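Long-range contacts in lambda phage protein with carbohydrate-binding module (Shewanella oneidensis, PDB 2A5Z), which is of unknown function but binds magnesium and carries a jelly-roll domain resembling a carbohydrate-binding module, so it may recognise sugars: residues 123-128 against 182-187; 91-96 against 244-249. One frame throughout, in Å; residues are numbered along the deposited sequence.

In the fold
Contacts 1 and 2 lie side by side, with centres about 10 Å apart. Strand 119-125 of contact 1 and strand 245-254 of contact 2 are neighbours in one antiparallel sheet of the jelly roll. Two probable backbone hydrogen bonds tie them: Tyr123 N to Leu248 O at 2.8 Å and Asp247 N to Tyr123 O at 3.0 Å. Along the chain, contact 1 is nested inside the loop that contact 2 closes. Contact 2 holds Asp247, a magnesium ligand. Contact 1 reaches the site through Trp184, whose CZ3 packs 3.4 Å from CB of Asp247. Both contacts also touch the second subunit.

Contact 1 of 2, residues 123-128 against 182-187; sequences YFKTPS and STWYIC
Tyr123-Lys125 and Trp184-Cys187 pair as antiparallel strands, 4.7 Å apart at their closest, with N-to-C directions at 144°. They are adjacent strands of a jelly-roll sheet. Phe124 and Tyr185 form the hydrogen-bonded pair, with Tyr185 N to Phe124 O at 2.8 Å. Hydrogen bonds continue past the strand ends, into the loops. Thr126 N binds Thr183 O, and Ser182 N binds Pro127 O from above the carbonyl plane. Thr126 OG1 accepts from Thr183 N at 3.0 Å. This hydroxyl also bonds to Ser180 O.

Tyr123, Lys125, Trp184 and Ile186 share one face of the sheet. Lys125 CG is anti to the backbone N (chi1 -171°), and the extended chain crosses the indole. Its CB sits over the centre of the six-membered ring, 3.5 Å from the centroid, while CD lies near NE1. Glu84 takes both polar ends, in a salt bridge with Lys125 NZ and a hydrogen bond with Trp184 NE1, and His87 stacks on the indole. Ile186 lies alongside Tyr123 and places CG2 over the centre of the phenol ring. Tyr123 OH is hydrogen-bonded to Ala260 O of the second subunit.

Phe124 and Tyr185 are on the other face. Tyr185 CB rests over the Phe124 ring, toward its rim, and Cys187 CB meets that ring at its edge. Thr126 CG2 touches Tyr185 CE2. At the exposed end, a water lies 2.8 Å from Ser182 OG and accepts a weak bond from Lys125 NZ.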
ATOM      1  N   TYR C 123      -8.750   5.691 -17.610  1.00 16.85           N
ATOM      2  CA  TYR C 123     -10.150   6.058 -17.708  1.00 16.86           C
ATOM      3  C   TYR C 123     -10.287   7.435 -17.082  1.00 17.30           C
ATOM      4  O   TYR C 123     -10.007   7.610 -15.883  1.00 17.07           O
ATOM      5  CB  TYR C 123     -11.034   5.041 -16.975  1.00 17.19           C
ATOM      6  CG  TYR C 123     -10.989   3.647 -17.575  1.00 17.45           C
ATOM      7  CD1 TYR C 123     -12.097   3.116 -18.245  1.00 18.03           C
ATOM      8  CD2 TYR C 123      -9.840   2.864 -17.481  1.00 16.07           C
ATOM      9  CE1 TYR C 123     -12.060   1.822 -18.790  1.00 17.16           C
ATOM     10  CE2 TYR C 123      -9.786   1.578 -18.032  1.00 17.10           C
ATOM     11  CZ  TYR C 123     -10.897   1.071 -18.691  1.00 18.19           C
ATOM     12  OH  TYR C 123     -10.842  -0.199 -19.239  1.00 18.60           O
ATOM     13  N   PHE C 124     -10.704   8.409 -17.889  1.00 16.90           N
ATOM     14  CA  PHE C 124     -10.681   9.810 -17.474  1.00 17.02           C
ATOM     15  C   PHE C 124     -11.877  10.594 -17.982  1.00 17.60           C
ATOM     16  O   PHE C 124     -12.466  10.250 -19.015  1.00 18.12           O
ATOM     17  CB  PHE C 124      -9.367  10.492 -17.906  1.00 17.02           C
ATOM     18  CG  PHE C 124      -9.207  10.650 -19.400  1.00 17.25           C
ATOM     19  CD1 PHE C 124      -9.606  11.828 -20.040  1.00 16.76           C
ATOM     20  CD2 PHE C 124      -8.641   9.637 -20.166  1.00 17.54           C
ATOM     21  CE1 PHE C 124      -9.450  11.985 -21.406  1.00 17.84           C
ATOM     22  CE2 PHE C 124      -8.495   9.783 -21.548  1.00 18.93           C
ATOM     23  CZ  PHE C 124      -8.893  10.966 -22.163  1.00 18.20           C
ATOM     24  N   LYS C 125     -12.222  11.654 -17.252  1.00 17.63           N
ATOM     25  CA  LYS C 125     -13.362  12.497 -17.597  1.00 17.64           C
ATOM     26  C   LYS C 125     -12.901  13.920 -17.856  1.00 17.58           C
ATOM     27  O   LYS C 125     -12.205  14.525 -17.029  1.00 17.49           O
ATOM     28  CB  LYS C 125     -14.413  12.487 -16.476  1.00 17.36           C
ATOM     29  CG  LYS C 125     -15.736  13.177 -16.854  1.00 17.42           C
ATOM     30  CD  LYS C 125     -16.771  13.117 -15.741  1.00 17.83           C
ATOM     31  CE  LYS C 125     -18.113  13.682 -16.239  1.00 19.75           C
ATOM     32  NZ  LYS C 125     -19.157  13.745 -15.185  1.00 18.66           N
ATOM     33  N   THR C 126     -13.305  14.461 -19.001  1.00 17.66           N
ATOM     34  CA  THR C 126     -13.043  15.861 -19.301  1.00 17.76           C
ATOM     35  C   THR C 126     -13.770  16.776 -18.299  1.00 17.70           C
ATOM     36  O   THR C 126     -14.826  16.406 -17.774  1.00 17.60           O
ATOM     37  CB  THR C 126     -13.408  16.213 -20.750  1.00 17.62           C
ATOM     38  OG1 THR C 126     -14.737  15.762 -21.042  1.00 17.48           O
ATOM     39  CG2 THR C 126     -12.419  15.554 -21.703  1.00 18.34           C
ATOM     40  N   PRO C 127     -13.183  17.955 -18.001  1.00 17.86           N
ATOM     41  CA  PRO C 127     -13.830  18.916 -17.102  1.00 17.83           C
ATOM     42  C   PRO C 127     -15.142  19.457 -17.695  1.00 17.95           C
ATOM     43  O   PRO C 127     -15.408  19.251 -18.885  1.00 17.78           O
ATOM     44  CB  PRO C 127     -12.786  20.037 -16.977  1.00 17.79           C
ATOM     45  CG  PRO C 127     -11.906  19.907 -18.165  1.00 18.23           C
ATOM     46  CD  PRO C 127     -11.883  18.450 -18.502  1.00 17.83           C
ATOM     47  N   SER C 128     -15.947  20.139 -16.880  1.00 17.74           N
ATOM     48  CA  SER C 128     -17.223  20.684 -17.348  1.00 17.99           C
ATOM     49  C   SER C 128     -17.077  21.946 -18.222  1.00 17.86           C
ATOM     50  O   SER C 128     -18.038  22.369 -18.887  1.00 17.78           O
ATOM     51  CB  SER C 128     -18.162  20.938 -16.167  1.00 18.06           C
ATOM     52  OG  SER C 128     -17.616  21.914 -15.307  1.00 18.55           O
ATOM     53  N   SER C 182     -17.366  17.282 -19.839  1.00 16.04           N
ATOM     54  CA  SER C 182     -18.068  16.313 -18.974  1.00 16.57           C
ATOM     55  C   SER C 182     -18.333  14.957 -19.644  1.00 16.38           C
ATOM     56  O   SER C 182     -19.456  14.437 -19.615  1.00 16.53           O
ATOM     57  CB  SER C 182     -19.365  16.921 -18.461  1.00 16.42           C
ATOM     58  OG  SER C 182     -19.081  18.105 -17.735  1.00 19.69           O
ATOM     59  N   THR C 183     -17.292  14.391 -20.245  1.00 16.11           N
ATOM     60  CA  THR C 183     -17.420  13.131 -20.983  1.00 16.14           C
ATOM     61  C   THR C 183     -16.331  12.162 -20.559  1.00 16.12           C
ATOM     62  O   THR C 183     -15.181  12.559 -20.374  1.00 16.09           O
ATOM     63  CB  THR C 183     -17.353  13.372 -22.508  1.00 16.31           C
ATOM     64  OG1 THR C 183     -18.415  14.252 -22.890  1.00 16.37           O
ATOM     65  CG2 THR C 183     -17.479  12.054 -23.304  1.00 16.91           C
ATOM     66  N   TRP C 184     -16.705  10.891 -20.417  1.00 16.39           N
ATOM     67  CA  TRP C 184     -15.766   9.827 -20.074  1.00 16.40           C
ATOM     68  C   TRP C 184     -15.101   9.248 -21.308  1.00 16.90           C
ATOM     69  O   TRP C 184     -15.778   8.931 -22.290  1.00 16.80           O
ATOM     70  CB  TRP C 184     -16.490   8.722 -19.301  1.00 16.80           C
ATOM     71  CG  TRP C 184     -16.762   9.113 -17.900  1.00 16.51           C
ATOM     72  CD1 TRP C 184     -17.946   9.574 -17.383  1.00 17.18           C
ATOM     73  CD2 TRP C 184     -15.825   9.103 -16.816  1.00 16.09           C
ATOM     74  NE1 TRP C 184     -17.799   9.841 -16.040  1.00 16.57           N
ATOM     75  CE2 TRP C 184     -16.507   9.565 -15.668  1.00 16.38           C
ATOM     76  CE3 TRP C 184     -14.474   8.743 -16.705  1.00 16.52           C
ATOM     77  CZ2 TRP C 184     -15.882   9.679 -14.417  1.00 17.27           C
ATOM     78  CZ3 TRP C 184     -13.849   8.863 -15.466  1.00 16.67           C
ATOM     79  CH2 TRP C 184     -14.557   9.325 -14.336  1.00 17.30           C
ATOM     80  N   TYR C 185     -13.776   9.114 -21.242  1.00 16.81           N
ATOM     81  CA  TYR C 185     -12.950   8.633 -22.353  1.00 16.72           C
ATOM     82  C   TYR C 185     -12.006   7.558 -21.827  1.00 17.05           C
ATOM     83  O   TYR C 185     -11.755   7.484 -20.621  1.00 17.18           O
ATOM     84  CB  TYR C 185     -12.115   9.780 -22.953  1.00 16.02           C
ATOM     85  CG  TYR C 185     -12.901  10.818 -23.719  1.00 15.45           C
ATOM     86  CD1 TYR C 185     -13.356  10.559 -25.013  1.00 15.21           C
ATOM     87  CD2 TYR C 185     -13.195  12.059 -23.153  1.00 15.27           C
ATOM     88  CE1 TYR C 185     -14.096  11.507 -25.723  1.00 15.58           C
ATOM     89  CE2 TYR C 185     -13.928  13.025 -23.859  1.00 15.06           C
ATOM     90  CZ  TYR C 185     -14.373  12.737 -25.141  1.00 14.98           C
ATOM     91  OH  TYR C 185     -15.087  13.672 -25.848  1.00 15.53           O
ATOM     92  N   ILE C 186     -11.487   6.729 -22.726  1.00 17.76           N
ATOM     93  CA  ILE C 186     -10.436   5.768 -22.379  1.00 18.36           C
ATOM     94  C   ILE C 186      -9.251   6.022 -23.312  1.00 18.97           C
ATOM     95  O   ILE C 186      -9.440   6.299 -24.496  1.00 19.20           O
ATOM     96  CB  ILE C 186     -10.933   4.289 -22.501  1.00 18.53           C
ATOM     97  CG1 ILE C 186     -12.292   4.106 -21.810  1.00 18.53           C
ATOM     98  CG2 ILE C 186      -9.883   3.290 -21.943  1.00 18.87           C
ATOM     99  CD1 ILE C 186     -13.020   2.814 -22.164  1.00 18.28           C
ATOM    100  N   CYS C 187      -8.035   5.991 -22.770  1.00 19.41           N
ATOM    101  CA  CYS C 187      -6.837   6.069 -23.594  1.00 19.39           C
ATOM    102  C   CYS C 187      -5.883   4.927 -23.264  1.00 19.46           C
ATOM    103  O   CYS C 187      -5.583   4.666 -22.090  1.00 19.16           O
ATOM    104  CB  CYS C 187      -6.122   7.419 -23.442  1.00 19.36           C
ATOM    105  SG  CYS C 187      -4.518   7.507 -24.310  1.00 20.79           S
TER
HETATM  106  O   HOH W   1     -18.608  17.016 -15.236  1.00 36.23           O

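Contact 2 of 2, residues 91-96 against 244-249; sequences QPIVSS and ISIDLI. With MG (magnesium ion), chain F.
Gln91 and Ile246 form a single antiparallel hydrogen-bonded bridge. It joins strand 90-94 to strand 245-254, about 150 residues later in the jelly-roll domain. Gln91 N donates to Ile246 O at 2.8 Å in a nearly straight bond. Ile246 N returns a bond to Gln91 O at 3.0 Å, coming from above the carbonyl plane. Ser245 CA makes a CA-H...O contact with Gln91 O.

The tight part is this backbone bridge. Side-chain contact is lighter: Gln91 CB approaches Ile246 CG2 at 4.1 Å, and Ile93 CD1 reaches Ile244 O at 3.5 Å. Past the bridge the direct pairing is interrupted at Ile93 and Ser245, where a water sits between them. The water accepts from Ile93 N at 3.0 Å and lies close to Ser245 OG. Ser245 OG is anti to its carbonyl carbon (chi1 -56°), which sets it against Pro92 CA at 3.4 Å. The backbone of Ile93 pairs again with Leu243.

At the far end, Asp247 turns away from 91-96 and chelates the magnesium ion through its backbone O and OD1, each at 2.2 Å. Asp54, Phe88 and Gly89 supply further ligands, while His87 and Arg259 of the second subunit hold OD2. Asp247 and Leu248 both face Tyr123, a classic beta bulge at the corner of the strand.

Strand 77-78 brings Leu78 against Gln91 and Ile93, strand 119-125 sets Val122 on Ile246, and Phe230 of strand 230-234 packs on Ile244 and Ile246.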
ATOM      1  N   GLN C  91     -11.195  10.762  -8.922  1.00 15.53           N
ATOM      2  CA  GLN C  91     -10.467  11.891  -8.355  1.00 15.89           C
ATOM      3  C   GLN C  91     -10.567  13.109  -9.280  1.00 16.45           C
ATOM      4  O   GLN C  91      -9.877  13.162 -10.307  1.00 16.53           O
ATOM      5  CB  GLN C  91      -8.991  11.516  -8.113  1.00 16.03           C
ATOM      6  CG  GLN C  91      -8.114  12.647  -7.576  1.00 15.84           C
ATOM      7  CD  GLN C  91      -8.534  13.118  -6.205  1.00 14.69           C
ATOM      8  OE1 GLN C  91      -9.291  14.080  -6.075  1.00 17.44           O
ATOM      9  NE2 GLN C  91      -8.063  12.439  -5.174  1.00 12.61           N
ATOM     10  N   PRO C  92     -11.447  14.075  -8.934  1.00 16.64           N
ATOM     11  CA  PRO C  92     -11.505  15.342  -9.656  1.00 17.01           C
ATOM     12  C   PRO C  92     -10.379  16.256  -9.193  1.00 17.36           C
ATOM     13  O   PRO C  92      -9.958  16.193  -8.025  1.00 17.20           O
ATOM     14  CB  PRO C  92     -12.867  15.925  -9.255  1.00 16.52           C
ATOM     15  CG  PRO C  92     -13.549  14.854  -8.453  1.00 16.96           C
ATOM     16  CD  PRO C  92     -12.451  14.039  -7.864  1.00 16.39           C
ATOM     17  N   ILE C  93      -9.899  17.100 -10.103  1.00 17.58           N
ATOM     18  CA  ILE C  93      -8.686  17.884  -9.866  1.00 17.93           C
ATOM     19  C   ILE C  93      -8.923  19.338 -10.293  1.00 18.34           C
ATOM     20  O   ILE C  93      -9.478  19.597 -11.363  1.00 18.40           O
ATOM     21  CB  ILE C  93      -7.457  17.240 -10.603  1.00 18.17           C
ATOM     22  CG1 ILE C  93      -7.231  15.800 -10.111  1.00 18.06           C
ATOM     23  CG2 ILE C  93      -6.182  18.060 -10.409  1.00 17.37           C
ATOM     24  CD1 ILE C  93      -6.527  14.884 -11.114  1.00 17.78           C
ATOM     25  N   VAL C  94      -8.529  20.281  -9.437  1.00 18.65           N
ATOM     26  CA  VAL C  94      -8.753  21.706  -9.689  1.00 19.00           C
ATOM     27  C   VAL C  94      -7.452  22.502  -9.501  1.00 19.36           C
ATOM     28  O   VAL C  94      -6.636  22.197  -8.621  1.00 19.20           O
ATOM     29  CB  VAL C  94      -9.934  22.255  -8.821  1.00 19.12           C
ATOM     30  CG1 VAL C  94     -10.040  23.770  -8.879  1.00 19.47           C
ATOM     31  CG2 VAL C  94     -11.249  21.644  -9.267  1.00 18.34           C
ATOM     32  N   SER C  95      -7.252  23.501 -10.360  1.00 19.56           N
ATOM     33  CA  SER C  95      -6.066  24.347 -10.328  1.00 19.27           C
ATOM     34  C   SER C  95      -5.966  25.178  -9.045  1.00 19.53           C
ATOM     35  O   SER C  95      -6.950  25.367  -8.332  1.00 19.38           O
ATOM     36  CB  SER C  95      -6.052  25.276 -11.540  1.00 19.34           C
ATOM     37  OG  SER C  95      -7.066  26.261 -11.447  1.00 18.57           O
ATOM     38  N   SER C  96      -4.760  25.666  -8.768  1.00 19.90           N
ATOM     39  CA  SER C  96      -4.502  26.531  -7.625  1.00 20.20           C
ATOM     40  C   SER C  96      -3.972  27.878  -8.109  1.00 20.66           C
ATOM     41  O   SER C  96      -4.031  28.195  -9.308  1.00 20.76           O
ATOM     42  CB  SER C  96      -3.481  25.871  -6.702  1.00 20.16           C
ATOM     43  OG  SER C  96      -2.243  25.727  -7.373  1.00 19.70           O
ATOM     44  N   ILE C 244      -8.490  17.458 -15.718  1.00 16.49           N
ATOM     45  CA  ILE C 244      -9.109  16.189 -16.080  1.00 17.08           C
ATOM     46  C   ILE C 244      -9.227  15.259 -14.850  1.00 17.11           C
ATOM     47  O   ILE C 244      -8.273  15.095 -14.097  1.00 18.07           O
ATOM     48  CB  ILE C 244      -8.400  15.571 -17.331  1.00 17.09           C
ATOM     49  CG1 ILE C 244      -8.820  16.373 -18.587  1.00 17.12           C
ATOM     50  CG2 ILE C 244      -8.692  14.072 -17.470  1.00 17.20           C
ATOM     51  CD1 ILE C 244      -8.196  15.928 -19.916  1.00 17.49           C
ATOM     52  N   SER C 245     -10.417  14.697 -14.636  1.00 17.12           N
ATOM     53  CA  SER C 245     -10.666  13.768 -13.529  1.00 16.62           C
ATOM     54  C   SER C 245     -10.187  12.372 -13.887  1.00 16.60           C
ATOM     55  O   SER C 245     -10.214  11.994 -15.049  1.00 17.04           O
ATOM     56  CB  SER C 245     -12.158  13.722 -13.186  1.00 16.53           C
ATOM     57  OG  SER C 245     -12.652  15.018 -12.891  1.00 16.66           O
ATOM     58  N   ILE C 246      -9.751  11.603 -12.893  1.00 16.44           N
ATOM     59  CA  ILE C 246      -9.293  10.225 -13.146  1.00 16.13           C
ATOM     60  C   ILE C 246     -10.059   9.186 -12.311  1.00 15.89           C
ATOM     61  O   ILE C 246     -10.232   9.339 -11.092  1.00 14.63           O
ATOM     62  CB  ILE C 246      -7.742  10.066 -13.041  1.00 16.16           C
ATOM     63  CG1 ILE C 246      -7.300   8.634 -13.422  1.00 16.17           C
ATOM     64  CG2 ILE C 246      -7.221  10.532 -11.663  1.00 16.63           C
ATOM     65  CD1 ILE C 246      -5.832   8.504 -13.815  1.00 16.72           C
ATOM     66  N   ASP C 247     -10.528   8.156 -13.016  1.00 15.35           N
ATOM     67  CA  ASP C 247     -11.247   7.026 -12.444  1.00 15.34           C
ATOM     68  C   ASP C 247     -10.260   5.879 -12.178  1.00 15.46           C
ATOM     69  O   ASP C 247     -10.243   5.298 -11.106  1.00 14.78           O
ATOM     70  CB  ASP C 247     -12.332   6.577 -13.445  1.00 15.31           C
ATOM     71  CG  ASP C 247     -13.057   5.294 -13.035  1.00 16.51           C
ATOM     72  OD1 ASP C 247     -13.139   4.996 -11.835  1.00 16.17           O
ATOM     73  OD2 ASP C 247     -13.578   4.580 -13.924  1.00 17.10           O
ATOM     74  N   LEU C 248      -9.409   5.587 -13.153  1.00 15.28           N
ATOM     75  CA  LEU C 248      -8.694   4.323 -13.167  1.00 16.00           C
ATOM     76  C   LEU C 248      -7.468   4.407 -14.064  1.00 16.22           C
ATOM     77  O   LEU C 248      -7.528   4.978 -15.156  1.00 15.84           O
ATOM     78  CB  LEU C 248      -9.648   3.219 -13.665  1.00 15.62           C
ATOM     79  CG  LEU C 248      -9.212   1.778 -13.959  1.00 16.38           C
ATOM     80  CD1 LEU C 248      -8.558   1.145 -12.751  1.00 16.56           C
ATOM     81  CD2 LEU C 248     -10.416   0.957 -14.395  1.00 15.94           C
ATOM     82  N   ILE C 249      -6.363   3.837 -13.590  1.00 16.29           N
ATOM     83  CA  ILE C 249      -5.159   3.682 -14.396  1.00 16.84           C
ATOM     84  C   ILE C 249      -4.670   2.240 -14.263  1.00 17.00           C
ATOM     85  O   ILE C 249      -4.813   1.638 -13.203  1.00 17.23           O
ATOM     86  CB  ILE C 249      -4.055   4.730 -14.010  1.00 16.72           C
ATOM     87  CG1 ILE C 249      -2.907   4.730 -15.033  1.00 17.38           C
ATOM     88  CG2 ILE C 249      -3.571   4.547 -12.555  1.00 17.03           C
ATOM     89  CD1 ILE C 249      -1.977   5.946 -14.937  1.00 16.76           C
TER
HETATM   90 MG    MG F 701     -11.985   4.579 -10.055  1.00 15.28          MG
HETATM   91  O   HOH W   2     -11.511  17.238 -12.573  1.00 14.34           O